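Local coordinates for protein LbaCas13a H328A (C2c2) (Lachnospiraceae bacterium NK4A179, PDB 5WLH) that binds a CRISPR guide RNA and, as a Cas13a family nuclease, probably cleaves RNA targets matched to that guide, at residues Glu629-Arg634 against Ile967-Lys972. Numbering follows the deposited sequence.
With nucleotides of chain B.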
loop_
_atom_site.group_PDB
_atom_site.type_symbol
_atom_site.label_atom_id
_atom_site.label_comp_id
_atom_site.label_asym_id
_atom_site.label_seq_id
_atom_site.Cartn_x
_atom_site.Cartn_y
_atom_site.Cartn_z
ATOM N N GLU A 629 13.157 31.498 6.495
ATOM C CA GLU A 629 12.491 32.777 6.719
ATOM C C GLU A 629 12.394 33.565 5.420
ATOM O O GLU A 629 11.367 34.186 5.140
ATOM C CB GLU A 629 13.214 33.594 7.790
ATOM C CG GLU A 629 12.585 34.966 7.995
ATOM C CD GLU A 629 13.126 35.680 9.209
ATOM O OE1 GLU A 629 14.318 35.476 9.517
ATOM O OE2 GLU A 629 12.366 36.451 9.842
ATOM N N HIS A 630 13.453 33.537 4.610
ATOM C CA HIS A 630 13.424 34.239 3.334
ATOM C C HIS A 630 12.294 33.720 2.460
ATOM O O HIS A 630 11.598 34.499 1.804
ATOM C CB HIS A 630 14.774 34.089 2.634
ATOM C CG HIS A 630 14.934 34.952 1.419
ATOM N ND1 HIS A 630 14.653 34.502 0.146
ATOM C CD2 HIS A 630 15.358 36.230 1.281
ATOM C CE1 HIS A 630 14.890 35.468 -0.723
ATOM N NE2 HIS A 630 15.317 36.529 -0.060
ATOM N N GLU A 631 12.073 32.404 2.469
ATOM C CA GLU A 631 10.999 31.838 1.660
ATOM C C GLU A 631 9.624 32.174 2.224
ATOM O O GLU A 631 8.686 32.402 1.456
ATOM C CB GLU A 631 11.196 30.325 1.532
ATOM C CG GLU A 631 12.444 30.000 0.750
ATOM C CD GLU A 631 12.285 28.798 -0.163
ATOM O OE1 GLU A 631 12.180 27.673 0.371
ATOM O OE2 GLU A 631 12.279 28.978 -1.404
ATOM N N THR A 632 9.470 32.203 3.553
ATOM C CA THR A 632 8.176 32.590 4.113
ATOM C C THR A 632 7.807 34.004 3.691
ATOM O O THR A 632 6.625 34.307 3.499
ATOM C CB THR A 632 8.151 32.510 5.647
ATOM O OG1 THR A 632 9.015 33.510 6.213
ATOM C CG2 THR A 632 8.544 31.150 6.147
ATOM N N GLU A 633 8.807 34.867 3.511
ATOM C CA GLU A 633 8.519 36.252 3.164
ATOM C C GLU A 633 7.874 36.382 1.792
ATOM O O GLU A 633 7.236 37.404 1.518
ATOM C CB GLU A 633 9.796 37.085 3.245
ATOM C CG GLU A 633 10.119 37.524 4.670
ATOM C CD GLU A 633 11.572 37.915 4.853
ATOM O OE1 GLU A 633 12.303 37.990 3.841
ATOM O OE2 GLU A 633 11.976 38.160 6.010
ATOM N N ARG A 634 7.993 35.377 0.926
ATOM C CA ARG A 634 7.383 35.498 -0.390
ATOM C C ARG A 634 5.999 34.861 -0.470
ATOM O O ARG A 634 5.319 35.033 -1.485
ATOM C CB ARG A 634 8.309 34.925 -1.479
ATOM C CG ARG A 634 8.657 33.453 -1.402
ATOM C CD ARG A 634 9.690 33.076 -2.482
ATOM N NE ARG A 634 9.095 33.089 -3.817
ATOM C CZ ARG A 634 9.248 32.127 -4.727
ATOM N NH1 ARG A 634 10.009 31.067 -4.470
ATOM N NH2 ARG A 634 8.660 32.236 -5.910
ATOM N N ILE A 967 5.777 21.692 5.034
ATOM C CA ILE A 967 5.596 20.945 3.793
ATOM C C ILE A 967 4.685 21.710 2.850
ATOM O O ILE A 967 4.940 21.779 1.646
ATOM C CB ILE A 967 5.048 19.539 4.068
ATOM C CG1 ILE A 967 5.991 18.757 4.976
ATOM C CG2 ILE A 967 4.883 18.783 2.730
ATOM C CD1 ILE A 967 5.509 17.331 5.241
ATOM N N ASP A 968 3.604 22.286 3.388
ATOM C CA ASP A 968 2.682 23.076 2.578
ATOM C C ASP A 968 3.402 24.233 1.899
ATOM O O ASP A 968 3.133 24.543 0.726
ATOM C CB ASP A 968 1.535 23.579 3.452
ATOM C CG ASP A 968 0.613 24.537 2.714
ATOM O OD1 ASP A 968 -0.318 24.064 2.038
ATOM O OD2 ASP A 968 0.834 25.768 2.803
ATOM N N LEU A 969 4.340 24.868 2.612
ATOM C CA LEU A 969 5.154 25.911 1.996
ATOM C C LEU A 969 5.925 25.349 0.812
ATOM O O LEU A 969 5.956 25.957 -0.262
ATOM C CB LEU A 969 6.095 26.536 3.036
ATOM C CG LEU A 969 7.160 27.491 2.487
ATOM C CD1 LEU A 969 7.351 28.717 3.389
ATOM C CD2 LEU A 969 8.504 26.770 2.281
ATOM N N SER A 970 6.483 24.141 0.963
ATOM C CA SER A 970 7.179 23.499 -0.144
ATOM C C SER A 970 6.237 23.175 -1.299
ATOM O O SER A 970 6.576 23.410 -2.465
ATOM C CB SER A 970 7.882 22.231 0.353
ATOM O OG SER A 970 9.009 22.580 1.123
ATOM N N VAL A 971 5.052 22.631 -1.007
ATOM C CA VAL A 971 4.106 22.329 -2.085
ATOM C C VAL A 971 3.912 23.557 -2.963
ATOM O O VAL A 971 4.022 23.500 -4.193
ATOM C CB VAL A 971 2.758 21.847 -1.514
ATOM C CG1 VAL A 971 1.709 21.723 -2.638
ATOM C CG2 VAL A 971 2.909 20.525 -0.792
ATOM N N LYS A 972 3.642 24.693 -2.325
ATOM C CA LYS A 972 3.340 25.920 -3.053
ATOM C C LYS A 972 4.563 26.426 -3.804
ATOM O O LYS A 972 4.482 26.769 -4.993
ATOM C CB LYS A 972 2.822 26.975 -2.070
ATOM C CG LYS A 972 1.393 26.687 -1.584
ATOM C CD LYS A 972 1.127 27.270 -0.219
ATOM C CE LYS A 972 -0.362 27.261 0.132
ATOM N NZ LYS A 972 -0.592 27.573 1.593
ATOM P P U B 35 -3.859 21.558 -3.611
ATOM O OP1 U B 35 -3.604 20.822 -2.352
ATOM O OP2 U B 35 -4.321 22.954 -3.417
ATOM O "O5'" U B 35 -2.577 21.564 -4.538
ATOM C "C5'" U B 35 -1.501 22.446 -4.305
ATOM C "C4'" U B 35 -0.495 22.299 -5.407
ATOM O "O4'" U B 35 0.038 20.955 -5.400
ATOM C "C3'" U B 35 -1.067 22.457 -6.802
ATOM O "O3'" U B 35 -1.180 23.818 -7.147
ATOM C "C2'" U B 35 -0.080 21.685 -7.665
ATOM O "O2'" U B 35 1.043 22.487 -7.984
ATOM C "C1'" U B 35 0.359 20.558 -6.713
ATOM N N1 U B 35 -0.352 19.297 -7.011
ATOM C C2 U B 35 0.179 18.537 -8.029
ATOM O O2 U B 35 1.189 18.847 -8.632
ATOM N N3 U B 35 -0.503 17.387 -8.300
ATOM C C4 U B 35 -1.656 16.943 -7.688
ATOM O O4 U B 35 -2.150 15.886 -8.080
ATOM C C5 U B 35 -2.154 17.788 -6.651
ATOM C C6 U B 35 -1.499 18.915 -6.349
#
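L969 carries this contact, reaching from helix 960-974 to T632 and E631 on helix 621-632. From CB, which heads toward the other helix, the chain runs to CG held anti to the backbone N (chi1 171°), and the two methyls then part. L969 CD1 goes to T632 and lies 3.9 Å from T632 CG2. The same CD1 is 4.0 Å from T632 CA. L969 CD2 makes a loose contact with E631, 4.2 Å from E631 OE1. No hydrogen bond joins the segments, and the 113 Å² they bury comes mostly from L969.

T632 keeps its polar end on its own helix: T632 OG1 donates to E629 O at 2.7 Å, meeting the carbonyl at a C=O...donor angle of 121°. E629 O also accepts from E633 N, so two donors grip it. With OG1 so placed (chi1 68°), CG2 stands beside the backbone N and is turned to face L969. A glycine at T632, lacking both methyl and hydroxyl, would probably open a gap against L969 CD1 and leave E629 O with E633 N as its remaining donor of the two. E631 OE1, the atom L969 CD2 approaches, is held from helix 901-911 by a salt bridge to R911 and a hydrogen bond with Y907, whose side chain also touches L969.

Two residues past L969, V971 CG1 comes within 3.3 Å of O4' of U35 of chain B, a van der Waals approach to the ribose. K972 NZ bridges back to the syn lone pair of D968 OD2 at 2.6 Å, an i to i+4 salt bridge. This is an interhelical leucine contact: L969 lies between helices 621-632 and 901-911, with the guide RNA against a different face of its own helix.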